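Local coordinates for UDP-N-acetylmuramate--L-alanine ligase (Thermotoga maritima, PDB 1J6U), which catalyses the ATP-dependent ligation of L-alanine to UDP-N-acetylmuramate, a step of peptidoglycan biosynthesis for the bacterial cell wall, at residues R248-A253 / A344-E349; L340-K345 / L376-E381; E351-I356 / N432-F437. One frame throughout, in Å; residues are numbered along the deposited sequence.

Contact 1. Residues R248-A253 / A344-E349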
loop_
_atom_site.group_PDB
_atom_site.type_symbol
_atom_site.label_atom_id
_atom_site.label_comp_id
_atom_site.label_asym_id
_atom_site.label_seq_id
_atom_site.Cartn_x
_atom_site.Cartn_y
_atom_site.Cartn_z
ATOM N N ARG A 248 -3.735 -24.650 -1.048
ATOM C CA ARG A 248 -3.019 -23.622 -0.322
ATOM C C ARG A 248 -2.842 -24.112 1.068
ATOM O O ARG A 248 -3.744 -24.690 1.646
ATOM C CB ARG A 248 -3.802 -22.323 -0.267
ATOM C CG ARG A 248 -3.088 -21.267 0.536
ATOM C CD ARG A 248 -3.951 -20.036 0.712
ATOM N NE ARG A 248 -3.288 -19.115 1.609
ATOM C CZ ARG A 248 -3.712 -18.821 2.833
ATOM N NH1 ARG A 248 -4.823 -19.363 3.334
ATOM N NH2 ARG A 248 -3.000 -17.990 3.562
ATOM N N SER A 249 -1.667 -23.874 1.607
ATOM C CA SER A 249 -1.384 -24.301 2.947
ATOM C C SER A 249 -0.563 -23.187 3.587
ATOM O O SER A 249 0.534 -22.811 3.113
ATOM C CB SER A 249 -0.623 -25.621 2.902
ATOM O OG SER A 249 -0.009 -25.870 4.146
ATOM N N ALA A 250 -1.131 -22.632 4.647
ATOM C CA ALA A 250 -0.485 -21.532 5.360
ATOM C C ALA A 250 0.173 -22.060 6.606
ATOM O O ALA A 250 -0.372 -22.910 7.304
ATOM C CB ALA A 250 -1.516 -20.479 5.743
ATOM N N SER A 251 1.362 -21.587 6.897
ATOM C CA SER A 251 1.984 -22.049 8.119
ATOM C C SER A 251 2.631 -20.833 8.778
ATOM O O SER A 251 2.456 -19.713 8.316
ATOM C CB SER A 251 2.978 -23.165 7.794
ATOM O OG SER A 251 3.828 -22.726 6.763
ATOM N N ARG A 252 3.349 -21.049 9.863
ATOM C CA ARG A 252 3.962 -19.969 10.606
ATOM C C ARG A 252 5.023 -19.205 9.846
ATOM O O ARG A 252 5.038 -17.971 9.866
ATOM C CB ARG A 252 4.539 -20.524 11.912
ATOM C CG ARG A 252 5.152 -19.494 12.823
ATOM C CD ARG A 252 5.841 -20.093 14.056
ATOM N NE ARG A 252 6.130 -19.035 15.006
ATOM C CZ ARG A 252 5.448 -18.822 16.118
ATOM N NH1 ARG A 252 4.452 -19.625 16.469
ATOM N NH2 ARG A 252 5.677 -17.714 16.798
ATOM N N ALA A 253 5.908 -19.919 9.167
ATOM C CA ALA A 253 6.980 -19.257 8.435
ATOM C C ALA A 253 6.687 -18.957 6.957
ATOM O O ALA A 253 7.349 -18.123 6.350
ATOM C CB ALA A 253 8.251 -20.083 8.541
ATOM N N ALA A 344 -3.807 -13.792 10.951
ATOM C CA ALA A 344 -3.038 -13.812 12.206
ATOM C C ALA A 344 -3.161 -15.232 12.777
ATOM O O ALA A 344 -2.189 -15.834 13.221
ATOM C CB ALA A 344 -3.589 -12.787 13.209
ATOM N N LYS A 345 -4.368 -15.766 12.745
ATOM C CA LYS A 345 -4.595 -17.117 13.237
ATOM C C LYS A 345 -3.893 -18.195 12.391
ATOM O O LYS A 345 -3.494 -19.209 12.906
ATOM C CB LYS A 345 -6.091 -17.385 13.308
ATOM C CG LYS A 345 -6.787 -16.574 14.412
ATOM C CD LYS A 345 -6.215 -16.879 15.813
ATOM C CE LYS A 345 -6.993 -16.118 16.900
ATOM N NZ LYS A 345 -6.368 -16.107 18.267
ATOM N N GLU A 346 -3.749 -17.987 11.091
ATOM C CA GLU A 346 -3.055 -18.965 10.268
ATOM C C GLU A 346 -1.577 -18.973 10.614
ATOM O O GLU A 346 -0.955 -20.038 10.671
ATOM C CB GLU A 346 -3.176 -18.623 8.789
ATOM C CG GLU A 346 -4.356 -19.241 8.132
ATOM C CD GLU A 346 -4.621 -18.658 6.755
ATOM O OE1 GLU A 346 -5.562 -19.165 6.119
ATOM O OE2 GLU A 346 -3.910 -17.704 6.323
ATOM N N VAL A 347 -1.006 -17.778 10.801
ATOM C CA VAL A 347 0.405 -17.682 11.116
ATOM C C VAL A 347 0.725 -18.034 12.554
ATOM O O VAL A 347 1.726 -18.733 12.826
ATOM C CB VAL A 347 0.927 -16.311 10.884
ATOM C CG1 VAL A 347 2.399 -16.251 11.331
ATOM C CG2 VAL A 347 0.783 -15.966 9.410
ATOM N N PHE A 348 -0.126 -17.545 13.459
ATOM C CA PHE A 348 0.049 -17.778 14.873
ATOM C C PHE A 348 -1.086 -18.587 15.413
ATOM O O PHE A 348 -2.028 -18.051 15.985
ATOM C CB PHE A 348 0.114 -16.469 15.586
ATOM C CG PHE A 348 1.163 -15.582 15.065
ATOM C CD1 PHE A 348 0.824 -14.449 14.334
ATOM C CD2 PHE A 348 2.494 -15.857 15.312
ATOM C CE1 PHE A 348 1.810 -13.593 13.862
ATOM C CE2 PHE A 348 3.503 -15.008 14.839
ATOM C CZ PHE A 348 3.176 -13.882 14.121
ATOM N N GLU A 349 -0.967 -19.893 15.242
ATOM C CA GLU A 349 -1.984 -20.830 15.659
ATOM C C GLU A 349 -2.326 -20.796 17.135
ATOM O O GLU A 349 -3.489 -20.870 17.489
ATOM C CB GLU A 349 -1.545 -22.248 15.302
ATOM C CG GLU A 349 -2.579 -23.307 15.656
ATOM C CD GLU A 349 -2.076 -24.719 15.418
ATOM O OE1 GLU A 349 -1.557 -24.979 14.304
ATOM O OE2 GLU A 349 -2.204 -25.560 16.345
HETATM O O HOH W 1 -2.141 -22.518 9.555
#

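Contact 2. Residues L340-K345 / L376-E381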
loop_
_atom_site.group_PDB
_atom_site.type_symbol
_atom_site.label_atom_id
_atom_site.label_comp_id
_atom_site.label_asym_id
_atom_site.label_seq_id
_atom_site.Cartn_x
_atom_site.Cartn_y
_atom_site.Cartn_z
ATOM N N LEU A 340 -7.298 -9.818 8.211
ATOM C CA LEU A 340 -6.113 -9.697 9.029
ATOM C C LEU A 340 -6.124 -10.747 10.174
ATOM O O LEU A 340 -5.164 -11.480 10.403
ATOM C CB LEU A 340 -6.045 -8.273 9.589
ATOM C CG LEU A 340 -5.016 -7.957 10.676
ATOM C CD1 LEU A 340 -3.588 -8.074 10.147
ATOM C CD2 LEU A 340 -5.272 -6.558 11.124
ATOM N N LEU A 341 -7.235 -10.839 10.862
ATOM C CA LEU A 341 -7.316 -11.759 11.958
ATOM C C LEU A 341 -7.251 -13.185 11.458
ATOM O O LEU A 341 -6.616 -14.038 12.080
ATOM C CB LEU A 341 -8.579 -11.482 12.786
ATOM C CG LEU A 341 -8.449 -10.203 13.625
ATOM C CD1 LEU A 341 -9.670 -10.080 14.585
ATOM C CD2 LEU A 341 -7.138 -10.267 14.438
ATOM N N GLN A 342 -7.890 -13.455 10.332
ATOM C CA GLN A 342 -7.818 -14.802 9.804
ATOM C C GLN A 342 -6.364 -15.110 9.466
ATOM O O GLN A 342 -5.876 -16.219 9.751
ATOM C CB GLN A 342 -8.705 -14.951 8.591
ATOM C CG GLN A 342 -10.157 -14.902 8.961
ATOM C CD GLN A 342 -11.069 -14.818 7.741
ATOM O OE1 GLN A 342 -10.597 -14.734 6.595
ATOM N NE2 GLN A 342 -12.384 -14.830 7.983
ATOM N N THR A 343 -5.626 -14.153 8.906
ATOM C CA THR A 343 -4.262 -14.532 8.659
ATOM C C THR A 343 -3.432 -14.575 9.933
ATOM O O THR A 343 -2.470 -15.361 10.013
ATOM C CB THR A 343 -3.580 -13.719 7.469
ATOM O OG1 THR A 343 -2.422 -12.996 7.905
ATOM C CG2 THR A 343 -4.549 -12.855 6.812
ATOM N N ALA A 344 -3.807 -13.792 10.951
ATOM C CA ALA A 344 -3.038 -13.812 12.206
ATOM C C ALA A 344 -3.161 -15.232 12.777
ATOM O O ALA A 344 -2.189 -15.834 13.221
ATOM C CB ALA A 344 -3.589 -12.787 13.209
ATOM N N LYS A 345 -4.368 -15.766 12.745
ATOM C CA LYS A 345 -4.595 -17.117 13.237
ATOM C C LYS A 345 -3.893 -18.195 12.391
ATOM O O LYS A 345 -3.494 -19.209 12.906
ATOM C CB LYS A 345 -6.091 -17.385 13.308
ATOM C CG LYS A 345 -6.787 -16.574 14.412
ATOM C CD LYS A 345 -6.215 -16.879 15.813
ATOM C CE LYS A 345 -6.993 -16.118 16.900
ATOM N NZ LYS A 345 -6.368 -16.107 18.267
ATOM N N LEU A 376 -13.698 -8.207 14.816
ATOM C CA LEU A 376 -12.693 -8.311 15.840
ATOM C C LEU A 376 -12.923 -9.463 16.787
ATOM O O LEU A 376 -12.068 -9.768 17.595
ATOM C CB LEU A 376 -12.649 -7.017 16.601
ATOM C CG LEU A 376 -12.224 -5.828 15.754
ATOM C CD1 LEU A 376 -12.744 -4.555 16.394
ATOM C CD2 LEU A 376 -10.710 -5.786 15.635
ATOM N N GLN A 377 -14.072 -10.116 16.676
ATOM C CA GLN A 377 -14.393 -11.229 17.555
ATOM C C GLN A 377 -13.250 -12.255 17.612
ATOM O O GLN A 377 -12.990 -12.830 18.662
ATOM C CB GLN A 377 -15.706 -11.909 17.111
ATOM N N LEU A 378 -12.567 -12.475 16.496
ATOM C CA LEU A 378 -11.470 -13.434 16.456
ATOM C C LEU A 378 -10.247 -13.085 17.346
ATOM O O LEU A 378 -9.431 -13.967 17.650
ATOM C CB LEU A 378 -11.008 -13.638 14.998
ATOM C CG LEU A 378 -11.069 -15.050 14.367
ATOM C CD1 LEU A 378 -10.227 -15.098 13.075
ATOM C CD2 LEU A 378 -10.532 -16.078 15.344
ATOM N N ALA A 379 -10.098 -11.821 17.753
ATOM C CA ALA A 379 -8.965 -11.448 18.611
ATOM C C ALA A 379 -9.227 -11.869 20.044
ATOM O O ALA A 379 -10.365 -12.021 20.437
ATOM C CB ALA A 379 -8.717 -9.952 18.568
ATOM N N ASP A 380 -8.177 -12.065 20.832
ATOM C CA ASP A 380 -8.362 -12.456 22.223
ATOM C C ASP A 380 -8.632 -11.248 23.108
ATOM O O ASP A 380 -9.361 -11.331 24.080
ATOM C CB ASP A 380 -7.126 -13.178 22.702
ATOM C CG ASP A 380 -6.821 -14.365 21.860
ATOM O OD1 ASP A 380 -7.676 -15.276 21.840
ATOM O OD2 ASP A 380 -5.753 -14.379 21.204
ATOM N N GLU A 381 -8.022 -10.131 22.760
ATOM C CA GLU A 381 -8.201 -8.898 23.481
ATOM C C GLU A 381 -8.328 -7.810 22.457
ATOM O O GLU A 381 -7.614 -7.823 21.451
ATOM C CB GLU A 381 -6.973 -8.576 24.332
ATOM C CG GLU A 381 -6.534 -9.703 25.222
ATOM C CD GLU A 381 -6.889 -9.475 26.661
ATOM O OE1 GLU A 381 -8.054 -9.769 27.053
ATOM O OE2 GLU A 381 -5.989 -8.985 27.392
#

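Contact 3. Residues E351-I356 / N432-F437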
loop_
_atom_site.group_PDB
_atom_site.type_symbol
_atom_site.label_atom_id
_atom_site.label_comp_id
_atom_site.label_asym_id
_atom_site.label_seq_id
_atom_site.Cartn_x
_atom_site.Cartn_y
_atom_site.Cartn_z
ATOM N N GLU A 351 -0.642 -18.537 19.725
ATOM C CA GLU A 351 -0.404 -17.308 20.472
ATOM C C GLU A 351 -1.678 -16.492 20.779
ATOM O O GLU A 351 -2.745 -16.686 20.178
ATOM C CB GLU A 351 0.597 -16.417 19.712
ATOM C CG GLU A 351 2.063 -16.935 19.660
ATOM C CD GLU A 351 2.285 -18.180 18.749
ATOM O OE1 GLU A 351 1.377 -18.583 17.982
ATOM O OE2 GLU A 351 3.390 -18.757 18.809
ATOM N N LYS A 352 -1.553 -15.590 21.747
ATOM C CA LYS A 352 -2.640 -14.698 22.133
ATOM C C LYS A 352 -2.607 -13.559 21.113
ATOM O O LYS A 352 -1.542 -12.989 20.837
ATOM C CB LYS A 352 -2.381 -14.143 23.534
ATOM C CG LYS A 352 -3.433 -13.177 24.054
ATOM C CD LYS A 352 -3.580 -13.316 25.558
ATOM C CE LYS A 352 -3.778 -11.989 26.287
ATOM N NZ LYS A 352 -2.483 -11.268 26.459
ATOM N N ILE A 353 -3.762 -13.248 20.534
ATOM C CA ILE A 353 -3.856 -12.174 19.553
ATOM C C ILE A 353 -4.520 -10.966 20.181
ATOM O O ILE A 353 -5.681 -11.042 20.629
ATOM C CB ILE A 353 -4.687 -12.580 18.329
ATOM C CG1 ILE A 353 -4.132 -13.865 17.739
ATOM C CG2 ILE A 353 -4.619 -11.474 17.277
ATOM C CD1 ILE A 353 -2.668 -13.776 17.401
ATOM N N VAL A 354 -3.772 -9.864 20.222
ATOM C CA VAL A 354 -4.254 -8.612 20.799
ATOM C C VAL A 354 -4.315 -7.518 19.740
ATOM O O VAL A 354 -3.294 -7.146 19.153
ATOM C CB VAL A 354 -3.337 -8.117 21.909
ATOM C CG1 VAL A 354 -3.828 -6.779 22.388
ATOM C CG2 VAL A 354 -3.312 -9.124 23.044
ATOM N N VAL A 355 -5.517 -7.019 19.490
ATOM C CA VAL A 355 -5.702 -5.967 18.510
ATOM C C VAL A 355 -5.908 -4.617 19.184
ATOM O O VAL A 355 -6.741 -4.476 20.071
ATOM C CB VAL A 355 -6.904 -6.238 17.632
ATOM C CG1 VAL A 355 -7.027 -5.158 16.562
ATOM C CG2 VAL A 355 -6.770 -7.587 17.014
ATOM N N ILE A 356 -5.092 -3.654 18.783
ATOM C CA ILE A 356 -5.171 -2.283 19.228
ATOM C C ILE A 356 -5.612 -1.607 17.913
ATOM O O ILE A 356 -4.820 -1.429 16.975
ATOM C CB ILE A 356 -3.801 -1.762 19.660
ATOM C CG1 ILE A 356 -3.295 -2.586 20.855
ATOM C CG2 ILE A 356 -3.916 -0.289 20.029
ATOM C CD1 ILE A 356 -2.318 -3.673 20.469
ATOM N N ASN A 432 4.205 -15.082 24.435
ATOM C CA ASN A 432 3.393 -15.786 23.437
ATOM C C ASN A 432 2.228 -14.965 22.997
ATOM O O ASN A 432 1.087 -15.441 22.980
ATOM C CB ASN A 432 2.892 -17.100 24.016
ATOM C CG ASN A 432 4.028 -17.959 24.480
ATOM O OD1 ASN A 432 5.073 -18.014 23.823
ATOM N ND2 ASN A 432 3.858 -18.617 25.618
ATOM N N THR A 433 2.519 -13.726 22.630
ATOM C CA THR A 433 1.456 -12.838 22.243
ATOM C C THR A 433 1.848 -12.014 21.069
ATOM O O THR A 433 3.006 -11.588 20.919
ATOM C CB THR A 433 1.062 -11.878 23.411
ATOM O OG1 THR A 433 0.575 -12.651 24.507
ATOM C CG2 THR A 433 -0.047 -10.934 22.987
ATOM N N VAL A 434 0.861 -11.817 20.215
ATOM C CA VAL A 434 1.053 -11.018 19.042
ATOM C C VAL A 434 0.228 -9.777 19.238
ATOM O O VAL A 434 -0.981 -9.857 19.441
ATOM C CB VAL A 434 0.543 -11.727 17.786
ATOM C CG1 VAL A 434 0.475 -10.704 16.624
ATOM C CG2 VAL A 434 1.471 -12.918 17.446
ATOM N N PHE A 435 0.885 -8.629 19.189
ATOM C CA PHE A 435 0.166 -7.375 19.317
ATOM C C PHE A 435 0.048 -6.779 17.920
ATOM O O PHE A 435 1.049 -6.397 17.284
ATOM C CB PHE A 435 0.913 -6.398 20.229
ATOM C CG PHE A 435 1.119 -6.914 21.588
ATOM C CD1 PHE A 435 2.283 -7.572 21.911
ATOM C CD2 PHE A 435 0.133 -6.767 22.555
ATOM C CE1 PHE A 435 2.479 -8.093 23.204
ATOM C CE2 PHE A 435 0.313 -7.280 23.832
ATOM C CZ PHE A 435 1.492 -7.947 24.162
ATOM N N LEU A 436 -1.182 -6.729 17.436
ATOM C CA LEU A 436 -1.437 -6.158 16.128
ATOM C C LEU A 436 -1.954 -4.732 16.280
ATOM O O LEU A 436 -3.080 -4.529 16.760
ATOM C CB LEU A 436 -2.521 -6.938 15.403
ATOM C CG LEU A 436 -2.372 -8.423 15.215
ATOM C CD1 LEU A 436 -3.720 -9.002 14.721
ATOM C CD2 LEU A 436 -1.236 -8.670 14.251
ATOM N N PHE A 437 -1.146 -3.760 15.871
ATOM C CA PHE A 437 -1.563 -2.375 15.895
ATOM C C PHE A 437 -2.183 -2.083 14.510
ATOM O O PHE A 437 -1.487 -1.867 13.515
ATOM C CB PHE A 437 -0.371 -1.477 16.139
ATOM C CG PHE A 437 0.041 -1.439 17.547
ATOM C CD1 PHE A 437 0.821 -2.457 18.079
ATOM C CD2 PHE A 437 -0.338 -0.372 18.362
ATOM C CE1 PHE A 437 1.229 -2.405 19.402
ATOM C CE2 PHE A 437 0.064 -0.321 19.687
ATOM C CZ PHE A 437 0.851 -1.335 20.206
#

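Contact 1. Residues R248-A253 / A344-E349
Arg248 and Glu346 form a bidentate salt bridge between the middle domain and the C-terminal domain of this Mur ligase, joining the end of strand 243-250 to the last turn of helix 334-347. The guanidinium meets the carboxylate end-on, NH1 lying 2.9 Å from Glu346 OE1 and NH2 the same distance from OE2. Both oxygens lie near the guanidinium plane, yet the carboxylate plane is turned 46° from it, and the nitrogens therefore reach the oxygens from above the carboxylate. Arginine suits the place because its extended chain, with CG anti to the backbone N (chi1 178°), spans the gap and ends in two donors side by side. The methyl of Ala250 is small enough to lie against the aliphatic part of Glu346, 3.9 Å from its CG, and a water donates to both Ala250 O and Glu346 O.

Past the strand end, Arg252 covers the helix terminus. Its CA lies 3.4 Å from Val347 O in a CA-H...O contact, and CB and CG of Arg252 also lie close to that oxygen, each 3.5 Å from Val347 O. Further out, Gln255 takes a hydrogen bond from Arg248 NH2 and helps to hold the guanidinium, while Arg252 NH1 forms a salt bridge with Glu351 and NH2 a hydrogen bond with Tyr325. These partners probably help to set the Arg252 guanidinium against Phe348: the planes are 81° apart, and the edge of the Phe348 ring points at a face of the guanidinium, with Arg252 NH2 4.0 Å from Phe348 CD2.

Contact 2. Residues L340-K345 / L376-E381
The alpha/beta C-terminal domain of the Mur ligase packs helix 334-347 against the turn that leads from helix 371-376 into strand 381-384, and Leu341 and Leu378 make the apolar centre of this contact. Leu376 to Ala379 form a type I beta turn, closed by the bond from Ala379 N to Leu376 O. Leu341 presses its CD1 methyl into the turn, 3.7 Å from Leu376 CA and 3.8 Å from Leu378 CB. The same methyl lies 4.1 Å from Ala379 CB. A branched leucine suits this place because one methyl can touch three residues of the turn at once, and the small side chain of Ala379 lets the backbone come close.

Leu378 returns the contact from the other segment. Its CD1 lies over the helix backbone at Leu341 and approaches Gln342 CG, while CD2 lies 3.9 Å from Lys345 CG. Lys345 runs past Leu378 in the opposite direction, its chain bent at chi2 (-59°) and then extended, which carries CE to within 3.3 Å of Leu378 O. Lysine can thus serve both needs of a half-buried edge: methylenes to line the leucine and an ammonium to meet a charge. That charge is Asp380, but the ion pair is long and weak, with NZ 3.5 Å from OD2. Asp380 OD2 also lies at the backbone N of Ile353, probably its main hydrogen-bond partner, though the modelled separation is doubtfully short.

Beneath the turn lies the central sheet. Leu341 and Ala379 both touch Val355 on strand 352-357, Leu341 and Ala344 reach Leu436 on strand 433-438, and Glu381 begins the strand that pairs with strand 352-357 on the edge away from strand 433-438.

Contact 3. Residues E351-I356 / N432-F437
Ile353, Val354, Val355 and Ile356 pair with Val434, Phe435, Leu436 and Phe437 as neighbouring parallel strands inside the mixed sheet of the C-terminal Mur ligase domain. Five backbone hydrogen bonds join the segments, the shortest from Val434 N to Lys352 O at 2.7 Å, and the strand directions differ by 18°.

The interior is tightly packed on both faces. Beneath helix 334-347, Ile353 CG2 meets Leu436 CD1 at 3.7 Å, and Ile353 CD1 lies against Val434 CB. On the other face, Val354 CB lies 3.8 Å from Phe435 CD2; beta-branched residues suit extended strands, and the rings of Phe435 and Phe437 pack toward helix 443-457, where Phe450 meets both.

The N-terminal end is more polar, and solvent reaches Asn432 and, in part, Lys352; Glu351 and Thr433 stay buried with polar partners. Asn432 gives its carbonyl to Lys352 N. Lys352 CB runs 3.5 Å from Thr433 OG1, a hydroxyl hydrogen-bonded to Glu431 O. Glu351 OE2, paired with Arg252, also accepts a hydrogen bond from Asn323.

At the far end, Ile356 makes a CH-pi contact: CD1 sits over the face of the Phe437 ring, 3.9 Å from its centroid and 11° off the normal.

In the fold
Contact 3 lies in the buried core of the C-terminal domain, a backbone-bonded strand pair with mostly apolar side chains on both faces. Contacts 1 and 2 are both partly buried and share helix 334-347. Contact 2 lies on one face of the sheet, and methyl packing gives way there to a weak ion pair toward its more open side. Contact 1, at the end of that helix, reaches into the middle domain and combines a salt bridge and one bridging water with packing at Val347. Direct touches join the three: Ala344 and Phe348 pack on Leu436 and Val434 of contact 3, and Glu381 of contact 2 bonds through its backbone to Val355. Polar chemistry thus gains weight from sheet to domain boundary.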